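PDB 7N7Z: acetyl-CoA C-acetyltransferase from Syntrophomonas wolfei subsp. wolfei, which probably catalyses the thiolase reaction that interconverts two molecules of acetyl-CoA with acetoacetyl-CoA and free CoA. Local coordinates for residues B[14-19]-B[31-36]; B[188-193]-B[354-359]; B[200-205]-B[367-372]. All coordinates share one frame; numbering follows the deposited sequence.

In the fold
The three contacts are tied together by strand 8-20 of a thiolase fold. Interaction 1 packs that strand against helix 30-45. Interaction 3, whose centre lies about 11 Å from that of interaction 1, meets it through a salt bridge of 2.7 Å between Arg15 NE and Glu202 OE2. Interaction 2, with its centre about 17 Å from that of interaction 1, comes against the other end of the strand segment, where Ile18 CG2 packs on Leu356 O. It also carries the chain into His358, a predicted proton acceptor whose side chain touches the predicted nucleophile Cys92. The side chain of Ser370, in interaction 3, lies about 12 Å from that of His358.

Interaction 1 of 3, residues B[14-19]-B[31-36]; sequences ARTPIG and NDLAII
Thr16 crosses Leu33 at about a right angle, and its two branches have different tasks. The methyl faces the helix: Thr16 CG2 lies 3.9 Å from Leu33 O and 4.1 Å from Leu33 CD2, and more loosely it meets the branch methyl of Ile36, with the two CG2 atoms 4.4 Å apart. The hydroxyl stands beside the same leucine methyl, Thr16 OG1 to Leu33 CD2 being 4.0 Å, but its bonds run back to the strand side. A chi1 of 73° sets OG1 between the backbone N and the carbonyl carbon, while CG2 falls beside the N. From there OG1 donates to Pro17 O at 3.1 Å and accepts from Ala257 N on the neighbouring strand 254-264, which fixes the rotation of the side chain. Valine in place of Thr16 would still offer methyls to Leu33, but Ala257 N and Pro17 O would probably lose the hydroxyl that they share. On the strand's other side Arg15 turns away from the helix, and its NH1 donates to Thr16 O at a bent 138° while also pairing with Asp220. Val206 adds a further apolar surface, touching Thr16, Leu33 and Ile36 alike. No hydrogen bond joins the segments; this is van der Waals packing of a helix against the sheet, at a break in strand 8-20, part of the layered alpha/beta construction of the thiolase fold.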
ATOM      1  N   ALA B  14      -2.931  37.779  -0.698  1.00 30.36           N
ATOM      2  CA  ALA B  14      -1.629  37.263  -1.095  1.00 26.04           C
ATOM      3  C   ALA B  14      -1.799  35.861  -1.655  1.00 29.50           C
ATOM      4  O   ALA B  14      -2.768  35.160  -1.354  1.00 28.12           O
ATOM      5  CB  ALA B  14      -0.646  37.250   0.080  1.00 30.49           C
ATOM      6  N   ARG B  15      -0.837  35.469  -2.486  1.00 27.18           N
ATOM      7  CA  ARG B  15      -0.760  34.106  -2.986  1.00 28.17           C
ATOM      8  C   ARG B  15       0.705  33.754  -3.194  1.00 29.80           C
ATOM      9  O   ARG B  15       1.555  34.630  -3.371  1.00 30.99           O
ATOM     10  CB  ARG B  15      -1.549  33.928  -4.290  1.00 27.56           C
ATOM     11  CG  ARG B  15      -0.975  34.648  -5.510  1.00 28.71           C
ATOM     12  CD  ARG B  15      -1.569  34.088  -6.797  1.00 26.67           C
ATOM     13  NE  ARG B  15      -1.076  34.765  -7.993  1.00 31.89           N
ATOM     14  CZ  ARG B  15      -0.094  34.323  -8.769  1.00 31.26           C
ATOM     15  NH1 ARG B  15       0.567  33.211  -8.488  1.00 29.42           N
ATOM     16  NH2 ARG B  15       0.234  35.016  -9.856  1.00 31.93           N
ATOM     17  N   THR B  16       0.992  32.461  -3.154  1.00 26.85           N
ATOM     18  CA  THR B  16       2.304  31.967  -3.529  1.00 26.66           C
ATOM     19  C   THR B  16       2.371  31.843  -5.042  1.00 30.25           C
ATOM     20  O   THR B  16       1.356  31.954  -5.734  1.00 30.23           O
ATOM     21  CB  THR B  16       2.572  30.622  -2.860  1.00 27.70           C
ATOM     22  OG1 THR B  16       1.788  29.604  -3.494  1.00 28.45           O
ATOM     23  CG2 THR B  16       2.227  30.674  -1.377  1.00 31.42           C
ATOM     24  N   PRO B  17       3.561  31.629  -5.599  1.00 29.12           N
ATOM     25  CA  PRO B  17       3.643  31.278  -7.018  1.00 29.65           C
ATOM     26  C   PRO B  17       2.909  29.974  -7.285  1.00 32.46           C
ATOM     27  O   PRO B  17       2.713  29.146  -6.392  1.00 33.07           O
ATOM     28  CB  PRO B  17       5.150  31.140  -7.271  1.00 35.76           C
ATOM     29  CG  PRO B  17       5.801  31.910  -6.169  1.00 36.60           C
ATOM     30  CD  PRO B  17       4.893  31.757  -4.982  1.00 31.10           C
ATOM     31  N   ILE B  18       2.487  29.800  -8.531  1.00 32.78           N
ATOM     32  CA  ILE B  18       1.827  28.573  -8.963  1.00 32.92           C
ATOM     33  C   ILE B  18       2.909  27.634  -9.484  1.00 33.70           C
ATOM     34  O   ILE B  18       3.468  27.850 -10.561  1.00 34.68           O
ATOM     35  CB  ILE B  18       0.757  28.850 -10.026  1.00 33.22           C
ATOM     36  CG1 ILE B  18      -0.279  29.835  -9.477  1.00 30.95           C
ATOM     37  CG2 ILE B  18       0.079  27.551 -10.452  1.00 34.59           C
ATOM     38  CD1 ILE B  18      -1.355  30.221 -10.468  1.00 35.79           C
ATOM     39  N   GLY B  19       3.209  26.591  -8.708  1.00 31.70           N
ATOM     40  CA  GLY B  19       4.271  25.678  -9.059  1.00 31.38           C
ATOM     41  C   GLY B  19       3.809  24.546  -9.959  1.00 34.58           C
ATOM     42  O   GLY B  19       2.629  24.207 -10.018  1.00 30.71           O
ATOM     43  N   ASN B  31      -0.142  22.685   3.972  1.00 27.22           N
ATOM     44  CA  ASN B  31      -0.303  23.530   5.151  1.00 29.04           C
ATOM     45  C   ASN B  31       0.784  24.593   5.244  1.00 31.31           C
ATOM     46  O   ASN B  31       0.521  25.707   5.712  1.00 28.77           O
ATOM     47  CB  ASN B  31      -0.307  22.670   6.416  1.00 28.27           C
ATOM     48  CG  ASN B  31      -1.501  21.745   6.484  1.00 29.44           C
ATOM     49  OD1 ASN B  31      -2.433  21.858   5.687  1.00 29.16           O
ATOM     50  ND2 ASN B  31      -1.482  20.820   7.438  1.00 31.01           N
ATOM     51  N   ASP B  32       2.004  24.277   4.809  1.00 29.30           N
ATOM     52  CA  ASP B  32       3.089  25.248   4.899  1.00 32.84           C
ATOM     53  C   ASP B  32       2.996  26.305   3.806  1.00 29.40           C
ATOM     54  O   ASP B  32       3.441  27.441   4.012  1.00 33.23           O
ATOM     55  CB  ASP B  32       4.432  24.523   4.847  1.00 36.48           C
ATOM     56  CG  ASP B  32       4.524  23.400   5.865  1.00 42.55           C
ATOM     57  OD1 ASP B  32       4.253  23.658   7.059  1.00 38.85           O
ATOM     58  OD2 ASP B  32       4.861  22.262   5.476  1.00 39.70           O
ATOM     59  N   LEU B  33       2.424  25.962   2.649  1.00 28.67           N
ATOM     60  CA  LEU B  33       2.091  26.987   1.667  1.00 31.44           C
ATOM     61  C   LEU B  33       0.972  27.885   2.182  1.00 30.89           C
ATOM     62  O   LEU B  33       1.016  29.108   2.006  1.00 28.35           O
ATOM     63  CB  LEU B  33       1.676  26.345   0.343  1.00 30.35           C
ATOM     64  CG  LEU B  33       2.774  25.746  -0.535  1.00 32.40           C
ATOM     65  CD1 LEU B  33       2.161  24.805  -1.561  1.00 32.16           C
ATOM     66  CD2 LEU B  33       3.585  26.831  -1.224  1.00 28.92           C
ATOM     67  N   ALA B  34      -0.041  27.288   2.816  1.00 31.52           N
ATOM     68  CA  ALA B  34      -1.132  28.075   3.377  1.00 28.66           C
ATOM     69  C   ALA B  34      -0.623  29.052   4.429  1.00 29.52           C
ATOM     70  O   ALA B  34      -1.087  30.195   4.502  1.00 31.06           O
ATOM     71  CB  ALA B  34      -2.188  27.147   3.978  1.00 28.71           C
ATOM     72  N   ILE B  35       0.335  28.619   5.251  1.00 28.08           N
ATOM     73  CA  ILE B  35       0.864  29.488   6.299  1.00 31.72           C
ATOM     74  C   ILE B  35       1.572  30.689   5.686  1.00 31.58           C
ATOM     75  O   ILE B  35       1.434  31.821   6.167  1.00 31.66           O
ATOM     76  CB  ILE B  35       1.798  28.690   7.227  1.00 29.53           C
ATOM     77  CG1 ILE B  35       0.975  27.869   8.222  1.00 32.96           C
ATOM     78  CG2 ILE B  35       2.749  29.621   7.969  1.00 31.59           C
ATOM     79  CD1 ILE B  35       1.719  26.698   8.806  1.00 33.05           C
ATOM     80  N   ILE B  36       2.339  30.467   4.618  1.00 30.58           N
ATOM     81  CA  ILE B  36       3.057  31.566   3.980  1.00 32.56           C
ATOM     82  C   ILE B  36       2.074  32.559   3.372  1.00 31.11           C
ATOM     83  O   ILE B  36       2.203  33.776   3.551  1.00 34.32           O
ATOM     84  CB  ILE B  36       4.043  31.025   2.929  1.00 31.96           C
ATOM     85  CG1 ILE B  36       5.183  30.270   3.615  1.00 30.14           C
ATOM     86  CG2 ILE B  36       4.593  32.165   2.078  1.00 34.99           C
ATOM     87  CD1 ILE B  36       6.015  29.417   2.677  1.00 31.20           C
TER

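Interaction 2 of 3, residues B[188-193]-B[354-359]; sequences QNAVKA and IGLGHP
Ala190 of helix 176-196 sits against Gly355 and Leu356, at the end of the short helix that leads into the Gly-His-Pro motif of thiolases, here Gly357-His358-Pro359. The tight part is small and without a hydrogen bond: one alanine methyl against a glycine backbone and a leucine branch point. The Ala190 and Gly355 CA atoms are 5.6 Å apart, and Ala190 CB lies 4.0 Å from Gly355 C. A CB on Gly355 would come to only 3.1 Å from that of Ala190, so the absence of a side chain is what permits so close an approach. Leu356 closes one flank, its chi1 of -76° placing CG beside its backbone N and bringing the branch point against the alanine methyl; it also packs on Ile18. The far side of helix 176-196 is quite different: Gln188 and Lys192 lie on the exposed side of the helix, and none of their atoms joins this contact. Beyond Leu356, Gly357 leaves helical geometry with a phi of 108°, a conformation in which a CB would jam against Leu356 O. The chain then runs on to His358, whose ND1 is hydrogen-bonded to Thr363 OG1. Back at the packed face, Leu356 CD2 stops 4.1 Å from Ala190 CB.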
ATOM      1  N   GLN B 188       1.080  32.617 -23.843  1.00 39.03           N
ATOM      2  CA  GLN B 188       1.840  33.809 -24.205  1.00 40.51           C
ATOM      3  C   GLN B 188       1.560  34.955 -23.240  1.00 38.81           C
ATOM      4  O   GLN B 188       2.489  35.608 -22.750  1.00 39.42           O
ATOM      5  CB  GLN B 188       1.513  34.216 -25.642  1.00 36.36           C
ATOM      6  CG  GLN B 188       1.930  33.182 -26.676  1.00 41.48           C
ATOM      7  CD  GLN B 188       1.831  33.698 -28.096  1.00 41.79           C
ATOM      8  OE1 GLN B 188       0.765  34.117 -28.544  1.00 45.18           O
ATOM      9  NE2 GLN B 188       2.947  33.664 -28.816  1.00 44.98           N
ATOM     10  N   ASN B 189       0.282  35.216 -22.953  1.00 40.76           N
ATOM     11  CA  ASN B 189      -0.053  36.255 -21.984  1.00 40.62           C
ATOM     12  C   ASN B 189       0.553  35.945 -20.621  1.00 39.04           C
ATOM     13  O   ASN B 189       1.107  36.832 -19.962  1.00 36.44           O
ATOM     14  CB  ASN B 189      -1.570  36.401 -21.872  1.00 42.44           C
ATOM     15  CG  ASN B 189      -2.173  37.156 -23.040  1.00 40.43           C
ATOM     16  OD1 ASN B 189      -1.466  37.825 -23.793  1.00 39.14           O
ATOM     17  ND2 ASN B 189      -3.488  37.054 -23.196  1.00 45.08           N
ATOM     18  N   ALA B 190       0.458  34.688 -20.183  1.00 38.83           N
ATOM     19  CA  ALA B 190       1.061  34.302 -18.912  1.00 39.05           C
ATOM     20  C   ALA B 190       2.564  34.544 -18.930  1.00 38.25           C
ATOM     21  O   ALA B 190       3.118  35.155 -18.008  1.00 38.03           O
ATOM     22  CB  ALA B 190       0.751  32.835 -18.611  1.00 39.34           C
ATOM     23  N   VAL B 191       3.244  34.070 -19.977  1.00 38.58           N
ATOM     24  CA  VAL B 191       4.676  34.328 -20.116  1.00 38.93           C
ATOM     25  C   VAL B 191       4.947  35.824 -20.024  1.00 41.19           C
ATOM     26  O   VAL B 191       5.828  36.273 -19.280  1.00 41.45           O
ATOM     27  CB  VAL B 191       5.200  33.745 -21.440  1.00 42.88           C
ATOM     28  CG1 VAL B 191       6.579  34.304 -21.766  1.00 42.57           C
ATOM     29  CG2 VAL B 191       5.242  32.229 -21.374  1.00 44.48           C
ATOM     30  N   LYS B 192       4.186  36.616 -20.780  1.00 43.03           N
ATOM     31  CA  LYS B 192       4.369  38.063 -20.789  1.00 44.42           C
ATOM     32  C   LYS B 192       4.323  38.633 -19.374  1.00 43.58           C
ATOM     33  O   LYS B 192       5.270  39.285 -18.919  1.00 43.67           O
ATOM     34  CB  LYS B 192       3.292  38.709 -21.666  1.00 46.89           C
ATOM     35  CG  LYS B 192       3.509  40.185 -21.953  1.00 51.65           C
ATOM     36  CD  LYS B 192       2.599  40.660 -23.083  1.00 58.60           C
ATOM     37  CE  LYS B 192       2.305  42.155 -22.996  1.00 66.96           C
ATOM     38  NZ  LYS B 192       0.868  42.460 -23.266  1.00 63.63           N
ATOM     39  N   ALA B 193       3.224  38.384 -18.661  1.00 40.85           N
ATOM     40  CA  ALA B 193       3.045  38.979 -17.342  1.00 43.92           C
ATOM     41  C   ALA B 193       4.051  38.447 -16.330  1.00 39.95           C
ATOM     42  O   ALA B 193       4.480  39.190 -15.439  1.00 39.14           O
ATOM     43  CB  ALA B 193       1.624  38.725 -16.845  1.00 38.65           C
ATOM     44  N   ILE B 354      -5.112  27.822 -18.168  1.00 33.65           N
ATOM     45  CA  ILE B 354      -4.402  27.098 -19.217  1.00 38.92           C
ATOM     46  C   ILE B 354      -2.923  27.465 -19.213  1.00 38.05           C
ATOM     47  O   ILE B 354      -2.054  26.600 -19.376  1.00 40.20           O
ATOM     48  CB  ILE B 354      -5.048  27.370 -20.587  1.00 40.24           C
ATOM     49  CG1 ILE B 354      -6.452  26.764 -20.641  1.00 40.90           C
ATOM     50  CG2 ILE B 354      -4.182  26.801 -21.702  1.00 39.84           C
ATOM     51  CD1 ILE B 354      -7.311  27.304 -21.769  1.00 40.04           C
ATOM     52  N   GLY B 355      -2.610  28.744 -19.024  1.00 39.53           N
ATOM     53  CA  GLY B 355      -1.232  29.194 -19.056  1.00 38.72           C
ATOM     54  C   GLY B 355      -0.547  29.149 -17.707  1.00 38.41           C
ATOM     55  O   GLY B 355       0.623  28.766 -17.611  1.00 39.84           O
ATOM     56  N   LEU B 356      -1.265  29.538 -16.654  1.00 37.12           N
ATOM     57  CA  LEU B 356      -0.679  29.630 -15.322  1.00 39.80           C
ATOM     58  C   LEU B 356      -0.873  28.374 -14.485  1.00 35.17           C
ATOM     59  O   LEU B 356      -0.110  28.158 -13.538  1.00 31.82           O
ATOM     60  CB  LEU B 356      -1.275  30.821 -14.567  1.00 37.03           C
ATOM     61  CG  LEU B 356      -0.767  32.206 -14.967  1.00 38.44           C
ATOM     62  CD1 LEU B 356      -1.632  33.285 -14.335  1.00 38.67           C
ATOM     63  CD2 LEU B 356       0.692  32.387 -14.574  1.00 38.96           C
ATOM     64  N   GLY B 357      -1.861  27.550 -14.802  1.00 36.49           N
ATOM     65  CA  GLY B 357      -2.139  26.342 -14.053  1.00 37.41           C
ATOM     66  C   GLY B 357      -3.413  26.462 -13.234  1.00 36.44           C
ATOM     67  O   GLY B 357      -4.005  27.531 -13.088  1.00 37.49           O
ATOM     68  N   HIS B 358      -3.826  25.322 -12.690  1.00 36.95           N
ATOM     69  CA  HIS B 358      -5.093  25.215 -11.968  1.00 34.93           C
ATOM     70  C   HIS B 358      -4.901  24.423 -10.688  1.00 35.73           C
ATOM     71  O   HIS B 358      -5.228  23.233 -10.615  1.00 34.63           O
ATOM     72  CB  HIS B 358      -6.164  24.567 -12.849  1.00 37.15           C
ATOM     73  CG  HIS B 358      -7.513  24.490 -12.205  1.00 36.23           C
ATOM     74  ND1 HIS B 358      -7.954  25.418 -11.286  1.00 36.22           N
ATOM     75  CD2 HIS B 358      -8.518  23.593 -12.345  1.00 33.84           C
ATOM     76  CE1 HIS B 358      -9.173  25.099 -10.891  1.00 37.27           C
ATOM     77  NE2 HIS B 358      -9.538  23.995 -11.518  1.00 38.41           N
ATOM     78  N   PRO B 359      -4.372  25.053  -9.646  1.00 33.25           N
ATOM     79  CA  PRO B 359      -4.429  24.425  -8.321  1.00 34.27           C
ATOM     80  C   PRO B 359      -5.862  24.444  -7.827  1.00 33.67           C
ATOM     81  O   PRO B 359      -6.361  25.505  -7.443  1.00 34.71           O
ATOM     82  CB  PRO B 359      -3.511  25.297  -7.462  1.00 33.77           C
ATOM     83  CG  PRO B 359      -3.487  26.629  -8.153  1.00 32.45           C
ATOM     84  CD  PRO B 359      -3.716  26.373  -9.621  1.00 35.01           C
TER

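Interaction 3 of 3, residues B[200-205]-B[367-372]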
ATOM      1  N   ASP B 200       4.195  40.343  -9.302  1.00 36.43           N
ATOM      2  CA  ASP B 200       5.113  40.495  -8.177  1.00 37.84           C
ATOM      3  C   ASP B 200       4.406  41.049  -6.946  1.00 35.39           C
ATOM      4  O   ASP B 200       4.730  40.668  -5.814  1.00 34.36           O
ATOM      5  CB  ASP B 200       6.281  41.396  -8.575  1.00 38.58           C
ATOM      6  CG  ASP B 200       7.288  40.687  -9.462  1.00 42.35           C
ATOM      7  OD1 ASP B 200       7.114  39.474  -9.710  1.00 44.01           O
ATOM      8  OD2 ASP B 200       8.252  41.341  -9.911  1.00 45.55           O
ATOM      9  N   ARG B 201       3.436  41.945  -7.140  1.00 32.74           N
ATOM     10  CA  ARG B 201       2.764  42.561  -6.000  1.00 36.13           C
ATOM     11  C   ARG B 201       1.956  41.532  -5.215  1.00 31.61           C
ATOM     12  O   ARG B 201       2.045  41.469  -3.983  1.00 31.45           O
ATOM     13  CB  ARG B 201       1.859  43.697  -6.473  1.00 35.76           C
ATOM     14  CG  ARG B 201       2.592  44.854  -7.123  1.00 37.07           C
ATOM     15  CD  ARG B 201       1.649  45.681  -7.985  1.00 37.60           C
ATOM     16  NE  ARG B 201       1.111  44.906  -9.097  1.00 35.83           N
ATOM     17  CZ  ARG B 201      -0.114  45.035  -9.591  1.00 39.53           C
ATOM     18  NH1 ARG B 201      -0.969  45.920  -9.104  1.00 39.69           N
ATOM     19  NH2 ARG B 201      -0.491  44.256 -10.600  1.00 39.32           N
ATOM     20  N   GLU B 202       1.159  40.721  -5.911  1.00 32.78           N
ATOM     21  CA  GLU B 202       0.282  39.774  -5.230  1.00 34.01           C
ATOM     22  C   GLU B 202       1.040  38.577  -4.674  1.00 30.86           C
ATOM     23  O   GLU B 202       0.586  37.959  -3.704  1.00 34.46           O
ATOM     24  CB  GLU B 202      -0.813  39.291  -6.186  1.00 30.71           C
ATOM     25  CG  GLU B 202      -0.303  38.512  -7.388  1.00 32.54           C
ATOM     26  CD  GLU B 202      -1.339  38.399  -8.490  1.00 32.54           C
ATOM     27  OE1 GLU B 202      -1.657  39.435  -9.112  1.00 31.07           O
ATOM     28  OE2 GLU B 202      -1.835  37.277  -8.735  1.00 31.84           O
ATOM     29  N   ILE B 203       2.182  38.238  -5.254  1.00 32.12           N
ATOM     30  CA  ILE B 203       2.892  37.023  -4.878  1.00 34.23           C
ATOM     31  C   ILE B 203       3.648  37.248  -3.577  1.00 30.98           C
ATOM     32  O   ILE B 203       4.169  38.340  -3.318  1.00 31.11           O
ATOM     33  CB  ILE B 203       3.844  36.583  -6.006  1.00 33.15           C
ATOM     34  CG1 ILE B 203       3.086  35.729  -7.026  1.00 34.22           C
ATOM     35  CG2 ILE B 203       5.042  35.812  -5.443  1.00 35.04           C
ATOM     36  CD1 ILE B 203       3.900  35.351  -8.250  1.00 34.31           C
ATOM     37  N   VAL B 204       3.697  36.211  -2.748  1.00 32.36           N
ATOM     38  CA  VAL B 204       4.639  36.114  -1.641  1.00 32.97           C
ATOM     39  C   VAL B 204       5.542  34.922  -1.932  1.00 33.27           C
ATOM     40  O   VAL B 204       5.037  33.825  -2.177  1.00 34.68           O
ATOM     41  CB  VAL B 204       3.945  35.947  -0.276  1.00 32.81           C
ATOM     42  CG1 VAL B 204       2.991  34.756  -0.281  1.00 33.03           C
ATOM     43  CG2 VAL B 204       4.982  35.805   0.832  1.00 35.33           C
ATOM     44  N   PRO B 205       6.864  35.084  -1.939  1.00 32.25           N
ATOM     45  CA  PRO B 205       7.728  33.979  -2.367  1.00 34.74           C
ATOM     46  C   PRO B 205       7.737  32.837  -1.364  1.00 33.79           C
ATOM     47  O   PRO B 205       7.481  33.018  -0.170  1.00 32.98           O
ATOM     48  CB  PRO B 205       9.113  34.629  -2.482  1.00 35.97           C
ATOM     49  CG  PRO B 205       9.060  35.811  -1.580  1.00 38.03           C
ATOM     50  CD  PRO B 205       7.635  36.287  -1.571  1.00 34.70           C
ATOM     51  N   ILE B 367      -8.024  33.627  -8.313  1.00 29.71           N
ATOM     52  CA  ILE B 367      -8.498  34.546  -9.338  1.00 30.35           C
ATOM     53  C   ILE B 367      -9.142  35.784  -8.729  1.00 35.23           C
ATOM     54  O   ILE B 367      -9.192  36.832  -9.381  1.00 32.21           O
ATOM     55  CB  ILE B 367      -9.467  33.826 -10.295  1.00 36.57           C
ATOM     56  CG1 ILE B 367     -10.703  33.314  -9.553  1.00 34.60           C
ATOM     57  CG2 ILE B 367      -8.757  32.668 -10.990  1.00 34.86           C
ATOM     58  CD1 ILE B 367     -11.801  32.837 -10.485  1.00 36.73           C
ATOM     59  N   ILE B 368      -9.639  35.696  -7.493  1.00 32.53           N
ATOM     60  CA  ILE B 368     -10.092  36.901  -6.805  1.00 32.86           C
ATOM     61  C   ILE B 368      -8.899  37.782  -6.460  1.00 32.02           C
ATOM     62  O   ILE B 368      -8.934  39.003  -6.649  1.00 34.14           O
ATOM     63  CB  ILE B 368     -10.899  36.535  -5.548  1.00 34.92           C
ATOM     64  CG1 ILE B 368     -12.225  35.873  -5.918  1.00 35.13           C
ATOM     65  CG2 ILE B 368     -11.170  37.771  -4.713  1.00 29.23           C
ATOM     66  CD1 ILE B 368     -12.825  35.081  -4.780  1.00 33.66           C
ATOM     67  N   VAL B 369      -7.824  37.177  -5.949  1.00 31.03           N
ATOM     68  CA  VAL B 369      -6.612  37.933  -5.642  1.00 32.89           C
ATOM     69  C   VAL B 369      -6.075  38.598  -6.903  1.00 32.30           C
ATOM     70  O   VAL B 369      -5.773  39.798  -6.916  1.00 35.41           O
ATOM     71  CB  VAL B 369      -5.556  37.012  -5.002  1.00 34.25           C
ATOM     72  CG1 VAL B 369      -4.201  37.705  -4.955  1.00 34.16           C
ATOM     73  CG2 VAL B 369      -5.992  36.585  -3.609  1.00 30.12           C
ATOM     74  N   SER B 370      -5.944  37.826  -7.984  1.00 33.43           N
ATOM     75  CA  SER B 370      -5.417  38.380  -9.227  1.00 32.40           C
ATOM     76  C   SER B 370      -6.354  39.434  -9.800  1.00 34.26           C
ATOM     77  O   SER B 370      -5.899  40.451 -10.336  1.00 34.83           O
ATOM     78  CB  SER B 370      -5.183  37.261 -10.238  1.00 31.79           C
ATOM     79  OG  SER B 370      -4.139  36.405  -9.811  1.00 30.63           O
ATOM     80  N   MET B 371      -7.666  39.212  -9.693  1.00 33.40           N
ATOM     81  CA  MET B 371      -8.625  40.204 -10.163  1.00 34.45           C
ATOM     82  C   MET B 371      -8.357  41.560  -9.523  1.00 33.84           C
ATOM     83  O   MET B 371      -8.215  42.571 -10.220  1.00 36.23           O
ATOM     84  CB  MET B 371     -10.051  39.739  -9.857  1.00 37.21           C
ATOM     85  CG  MET B 371     -11.141  40.716 -10.293  1.00 39.08           C
ATOM     86  SD  MET B 371     -12.691  40.461  -9.407  1.00 41.70           S
ATOM     87  CE  MET B 371     -12.267  41.160  -7.818  1.00 35.61           C
ATOM     88  N   TYR B 372      -8.281  41.600  -8.191  1.00 34.71           N
ATOM     89  CA  TYR B 372      -8.071  42.871  -7.505  1.00 35.99           C
ATOM     90  C   TYR B 372      -6.805  43.561  -7.998  1.00 35.52           C
ATOM     91  O   TYR B 372      -6.835  44.727  -8.406  1.00 33.70           O
ATOM     92  CB  TYR B 372      -7.986  42.662  -5.994  1.00 36.72           C
ATOM     93  CG  TYR B 372      -7.294  43.818  -5.305  1.00 37.34           C
ATOM     94  CD1 TYR B 372      -7.968  45.007  -5.062  1.00 35.37           C
ATOM     95  CD2 TYR B 372      -5.960  43.732  -4.924  1.00 34.75           C
ATOM     96  CE1 TYR B 372      -7.342  46.072  -4.448  1.00 38.15           C
ATOM     97  CE2 TYR B 372      -5.323  44.795  -4.311  1.00 38.78           C
ATOM     98  CZ  TYR B 372      -6.019  45.962  -4.074  1.00 39.39           C
ATOM     99  OH  TYR B 372      -5.391  47.023  -3.464  1.00 41.42           O
TER
HETATM  100  O   HOH W   1      -3.107  40.210 -10.979  1.00 29.49           O
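Val369 and Ser370, successive residues of helix 360-378, receive the side chain of Glu202 from the loop after helix 176-196, joining the N- and C-terminal parts of the thiolase fold. The helix touches Met13 of strand 8-20 and Met277 of strand 277-285, consistent with a place in the central helical layer of that fold. Val369 comes first and supplies the apolar half. With CG1 anti to the backbone N (chi1 168°), this methyl rests 3.9 Å from Glu202 CB, at the root of the glutamate. Ser370 takes the polar half. The glutamate leaves its backbone with chi1 at 64° and stays extended beyond CG, which carries the carboxylate to the serine. There Ser370 OG donates to Glu202 OE2 at 2.7 Å, meeting it on the syn side and 17° out of the carboxylate plane. The hydroxyl has a second partner in Arg366 NH1, and OE2 has one in Arg15. The buried carboxylate is thus held by serine and arginine together, and the arginine is likely to stabilise its negative charge. The other carboxylate oxygen reaches the helix backbone through water 1, which donates to Glu202 OE1 at a short 2.5 Å and to Ser370 O at 2.9 Å.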